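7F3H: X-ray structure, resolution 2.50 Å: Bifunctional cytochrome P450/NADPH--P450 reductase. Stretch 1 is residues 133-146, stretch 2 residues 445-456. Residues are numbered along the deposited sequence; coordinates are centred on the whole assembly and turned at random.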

# COMPACT_ATOMS: atom_id res chain seq x y z
N LYS A 133 -19.11 10.12 10.74
CA LYS A 133 -18.47 11.43 10.65
C LYS A 133 -18.95 12.19 9.42
O LYS A 133 -19.34 13.36 9.52
CB LYS A 133 -16.95 11.27 10.61
CG LYS A 133 -16.22 12.62 10.72
CD LYS A 133 -14.70 12.44 10.66
CE LYS A 133 -13.96 13.77 10.59
NZ LYS A 133 -12.55 13.56 10.21
N TRP A 134 -19.02 11.52 8.27
CA TRP A 134 -19.41 12.24 7.07
C TRP A 134 -20.87 12.64 7.16
O TRP A 134 -21.22 13.76 6.76
CB TRP A 134 -19.11 11.39 5.83
CG TRP A 134 -17.64 11.24 5.54
CD1 TRP A 134 -16.59 11.53 6.37
CD2 TRP A 134 -17.06 10.72 4.33
NE1 TRP A 134 -15.39 11.23 5.75
CE2 TRP A 134 -15.65 10.73 4.50
CE3 TRP A 134 -17.59 10.25 3.12
CZ2 TRP A 134 -14.78 10.29 3.50
CZ3 TRP A 134 -16.73 9.81 2.14
CH2 TRP A 134 -15.33 9.83 2.33
N GLU A 135 -21.71 11.81 7.80
CA GLU A 135 -23.08 12.25 8.04
C GLU A 135 -23.08 13.54 8.83
O GLU A 135 -23.74 14.52 8.46
CB GLU A 135 -23.90 11.20 8.78
CG GLU A 135 -24.77 10.30 7.96
CD GLU A 135 -25.47 9.22 8.80
OE1 GLU A 135 -24.87 8.68 9.77
OE2 GLU A 135 -26.67 8.96 8.54
N ARG A 136 -22.27 13.58 9.89
CA ARG A 136 -22.24 14.69 10.83
C ARG A 136 -21.77 15.97 10.18
O ARG A 136 -22.11 17.05 10.69
CB ARG A 136 -21.31 14.36 12.00
CG ARG A 136 -21.89 13.39 13.02
CD ARG A 136 -20.97 13.19 14.23
NE ARG A 136 -20.16 11.97 14.16
CZ ARG A 136 -18.83 12.00 14.16
NH1 ARG A 136 -18.21 13.18 14.22
NH2 ARG A 136 -18.13 10.87 14.11
N THR A 137 -21.01 15.91 9.07
CA THR A 137 -20.35 17.12 8.58
C THR A 137 -20.72 17.47 7.14
O THR A 137 -20.02 18.26 6.51
CB THR A 137 -18.83 17.01 8.75
OG1 THR A 137 -18.33 15.86 8.06
CG2 THR A 137 -18.45 16.91 10.23
N GLN A 138 -21.84 16.92 6.65
CA GLN A 138 -22.34 17.17 5.30
C GLN A 138 -22.19 18.65 4.94
O GLN A 138 -22.44 19.53 5.76
CB GLN A 138 -23.81 16.76 5.21
CG GLN A 138 -24.09 15.29 5.12
CD GLN A 138 -25.59 14.99 5.03
OE1 GLN A 138 -26.24 15.27 4.02
NE2 GLN A 138 -26.13 14.41 6.10
N GLY A 139 -21.74 18.91 3.71
CA GLY A 139 -21.52 20.25 3.24
C GLY A 139 -20.14 20.81 3.56
O GLY A 139 -19.58 21.55 2.74
N GLN A 140 -19.57 20.45 4.72
CA GLN A 140 -18.19 20.80 5.04
C GLN A 140 -17.22 19.92 4.23
O GLN A 140 -17.55 18.81 3.80
CB GLN A 140 -17.93 20.63 6.53
CG GLN A 140 -19.00 21.26 7.40
CD GLN A 140 -18.80 20.97 8.88
OE1 GLN A 140 -17.70 21.11 9.41
NE2 GLN A 140 -19.88 20.60 9.56
N ASP A 141 -16.01 20.45 4.03
CA ASP A 141 -14.97 19.74 3.28
C ASP A 141 -14.60 18.43 3.96
O ASP A 141 -14.19 18.41 5.13
CB ASP A 141 -13.71 20.60 3.12
CG ASP A 141 -13.89 21.73 2.16
OD1 ASP A 141 -14.92 21.75 1.46
OD2 ASP A 141 -13.01 22.61 2.11
N VAL A 142 -14.72 17.34 3.22
CA VAL A 142 -14.13 16.07 3.60
C VAL A 142 -12.67 16.06 3.17
O VAL A 142 -12.35 16.39 2.02
CB VAL A 142 -14.92 14.92 2.97
CG1 VAL A 142 -14.06 13.64 2.91
CG2 VAL A 142 -16.18 14.70 3.78
N ARG A 143 -11.76 15.79 4.13
CA ARG A 143 -10.33 15.64 3.87
C ARG A 143 -10.07 14.17 3.58
O ARG A 143 -9.90 13.34 4.49
CB ARG A 143 -9.52 16.17 5.06
CG ARG A 143 -9.88 17.63 5.41
CD ARG A 143 -8.91 18.30 6.35
NE ARG A 143 -7.98 19.17 5.63
CZ ARG A 143 -6.65 19.02 5.65
NH1 ARG A 143 -6.09 18.03 6.36
NH2 ARG A 143 -5.87 19.86 4.96
N VAL A 144 -10.01 13.83 2.29
CA VAL A 144 -10.16 12.44 1.88
C VAL A 144 -8.99 11.60 2.38
O VAL A 144 -9.18 10.59 3.07
CB VAL A 144 -10.34 12.35 0.36
CG1 VAL A 144 -10.29 10.91 -0.09
CG2 VAL A 144 -11.66 13.03 -0.07
N ALA A 145 -7.76 12.00 2.03
CA ALA A 145 -6.58 11.28 2.48
C ALA A 145 -6.60 11.12 4.00
O ALA A 145 -6.34 10.03 4.53
CB ALA A 145 -5.33 12.05 2.05
N ASP A 146 -6.97 12.20 4.70
CA ASP A 146 -6.94 12.20 6.16
C ASP A 146 -7.93 11.20 6.75
O ASP A 146 -7.56 10.35 7.58
CB ASP A 146 -7.21 13.63 6.64
CG ASP A 146 -7.45 13.71 8.12
OD1 ASP A 146 -6.48 13.50 8.90
OD2 ASP A 146 -8.63 13.99 8.49
N LYS A 445 0.24 9.12 -2.88
CA LYS A 445 -1.03 9.43 -2.25
C LYS A 445 -1.55 10.76 -2.77
O LYS A 445 -0.73 11.66 -3.02
CB LYS A 445 -0.70 9.33 -0.75
CG LYS A 445 0.46 10.28 -0.23
CD LYS A 445 0.89 9.77 1.14
CE LYS A 445 1.70 10.89 1.71
NZ LYS A 445 2.95 11.23 0.94
N PRO A 446 -2.87 10.93 -3.00
CA PRO A 446 -3.38 12.26 -3.38
C PRO A 446 -3.38 13.18 -2.18
O PRO A 446 -3.71 12.77 -1.07
CB PRO A 446 -4.79 11.99 -3.92
CG PRO A 446 -5.13 10.63 -3.63
CD PRO A 446 -3.92 9.89 -3.12
N GLU A 447 -2.87 14.40 -2.38
CA GLU A 447 -2.70 15.36 -1.30
C GLU A 447 -3.66 16.53 -1.52
O GLU A 447 -3.96 16.88 -2.67
CB GLU A 447 -1.24 15.82 -1.28
CG GLU A 447 -0.73 16.27 0.07
CD GLU A 447 0.71 16.73 -0.01
OE1 GLU A 447 1.15 17.03 -1.14
OE2 GLU A 447 1.43 16.69 1.01
N ASP A 448 -4.15 17.11 -0.43
CA ASP A 448 -5.00 18.31 -0.49
C ASP A 448 -6.26 18.07 -1.33
O ASP A 448 -6.78 18.99 -1.99
CB ASP A 448 -4.22 19.52 -1.03
CG ASP A 448 -2.89 19.70 -0.33
OD1 ASP A 448 -2.86 19.58 0.92
OD2 ASP A 448 -1.87 19.93 -1.04
N PHE A 449 -6.74 16.83 -1.29
CA PHE A 449 -7.92 16.38 -2.01
C PHE A 449 -9.14 16.54 -1.09
O PHE A 449 -9.27 15.84 -0.09
CB PHE A 449 -7.72 14.92 -2.45
CG PHE A 449 -8.91 14.27 -3.13
CD1 PHE A 449 -9.87 15.03 -3.83
CD2 PHE A 449 -9.03 12.88 -3.14
CE1 PHE A 449 -10.97 14.38 -4.50
CE2 PHE A 449 -10.10 12.25 -3.81
CZ PHE A 449 -11.08 13.01 -4.48
N ALA A 450 -9.98 17.51 -1.40
CA ALA A 450 -11.23 17.71 -0.68
C ALA A 450 -12.41 17.35 -1.59
O ALA A 450 -12.40 17.67 -2.78
CB ALA A 450 -11.33 19.17 -0.21
N LEU A 451 -13.43 16.71 -1.02
CA LEU A 451 -14.72 16.60 -1.67
C LEU A 451 -15.82 16.96 -0.68
O LEU A 451 -15.55 17.22 0.50
CB LEU A 451 -14.95 15.20 -2.27
CG LEU A 451 -14.82 13.94 -1.41
CD1 LEU A 451 -16.07 13.73 -0.54
CD2 LEU A 451 -14.56 12.74 -2.31
N ARG A 452 -17.06 17.02 -1.18
CA ARG A 452 -18.25 17.22 -0.36
C ARG A 452 -19.25 16.10 -0.57
O ARG A 452 -19.36 15.54 -1.67
CB ARG A 452 -18.87 18.58 -0.64
CG ARG A 452 -18.28 19.64 0.26
CD ARG A 452 -18.64 21.04 -0.21
NE ARG A 452 -17.56 21.94 0.15
CZ ARG A 452 -17.49 23.20 -0.23
NH1 ARG A 452 -18.45 23.73 -0.99
NH2 ARG A 452 -16.46 23.94 0.13
N VAL A 453 -19.99 15.73 0.49
CA VAL A 453 -20.95 14.64 0.38
C VAL A 453 -22.32 15.10 0.87
O VAL A 453 -22.44 15.96 1.76
CB VAL A 453 -20.52 13.36 1.15
CG1 VAL A 453 -19.29 12.77 0.54
CG2 VAL A 453 -20.32 13.63 2.63
N ARG A 454 -23.37 14.50 0.29
CA ARG A 454 -24.73 14.77 0.74
C ARG A 454 -25.51 13.46 0.81
O ARG A 454 -25.42 12.62 -0.10
CB ARG A 454 -25.42 15.78 -0.20
CG ARG A 454 -26.75 16.32 0.31
CD ARG A 454 -27.78 16.59 -0.81
NE ARG A 454 -27.76 15.55 -1.84
CZ ARG A 454 -28.04 15.77 -3.13
NH1 ARG A 454 -28.28 17.02 -3.56
NH2 ARG A 454 -27.98 14.74 -4.00
N GLU A 455 -26.29 13.29 1.88
CA GLU A 455 -27.14 12.10 2.00
C GLU A 455 -27.95 11.86 0.73
O GLU A 455 -28.63 12.76 0.24
CB GLU A 455 -28.08 12.26 3.19
CG GLU A 455 -27.59 11.62 4.48
CD GLU A 455 -28.49 11.91 5.67
OE1 GLU A 455 -28.73 10.98 6.47
OE2 GLU A 455 -28.98 13.07 5.81
N ARG A 456 -27.88 10.64 0.20
CA ARG A 456 -28.74 10.28 -0.91
C ARG A 456 -30.19 10.19 -0.45
O ARG A 456 -30.50 9.56 0.57
CB ARG A 456 -28.28 8.96 -1.53
CG ARG A 456 -26.91 9.06 -2.19
CD ARG A 456 -26.41 7.72 -2.64
NE ARG A 456 -27.12 7.27 -3.84
CZ ARG A 456 -27.27 6.00 -4.21
NH1 ARG A 456 -26.75 5.01 -3.48
NH2 ARG A 456 -27.94 5.73 -5.33
O HOH W 1 -19.18 16.93 3.02

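Residues 133-146 and 445-456 pack along one another over 837 Å² of buried surface, joined at the centre by a short antiparallel pairing. Val142 N donates to Leu451 O (2.8 Å), and Leu451 N returns a bond to Val142 O (3.2 Å). The same Val142 O lies 3.2 Å from Ala450 CA in a CA-H...O contact. Two residues on, where the first stretch turns into a helix, Val144 N reaches Phe449 O (3.2 Å) at a nearly straight angle, extending the ladder past the strand itself.

The apolar core lies on the face of the pairing that carries Val142 and Leu451. Leu451, with chi1 and chi2 both p, brings its branched end nearer to the first stretch, where two valines receive it: Val142 CB lies 3.9 Å from Leu451 CD1, and Val144 CG2 sits 3.6 Å from Leu451 CG. Val144 is thus a bump that fills the hollow between Leu451 and Phe449. Its CG2 stands over one face of the Phe449 ring, 4.2 Å from the centroid and 15° off the ring normal, while Val144 CB approaches Phe449 CD2 at 3.8 Å. The compact, beta-branched side chain meets both neighbours without a long arm to fold away. Farther along, Val453 fits between Trp134 and Val142: its CG1 is 4.0 Å from Trp134 CE3, and its CG2 is 4.4 Å from Val142 CG2. On the other face Arg143 and Ala450 pair, and the Ala450 side chain is a single methyl. Beyond the strand, Ala145 CB rests 3.6 Å from Pro446 O.

Polar side chains close the margins. Arg452 extends along the backbone of the first stretch, its CD 3.1 Å from Gly139 O, and forms a salt bridge in which NE and NH2 each donate to Asp141 OD1 at 3.0 Å, the oxygen lying at the guanidinium edge. Gln138 serves as a two-sided clasp: its OE1 accepts from Glu455 N (2.9 Å), and its NE2 donates to Glu455 OE2 (3.2 Å). An amide suits this site because it offers both an acceptor and a donor. Nearby, Glu135 OE2 and Glu455 OE1 are like charges 3.6 Å apart, a less favourable contact.

Between the clasp and the ladder, the type II turn from Thr137 to Gln140 leaves a gap filled by a water, which accepts from Val453 N (2.9 Å), donates to Gln140 O (2.6 Å) and accepts weakly from Gly139 N (3.3 Å). Gly139 suits the turn: at its backbone angles, a CB would be jammed against the carbonyl oxygen of Gln138.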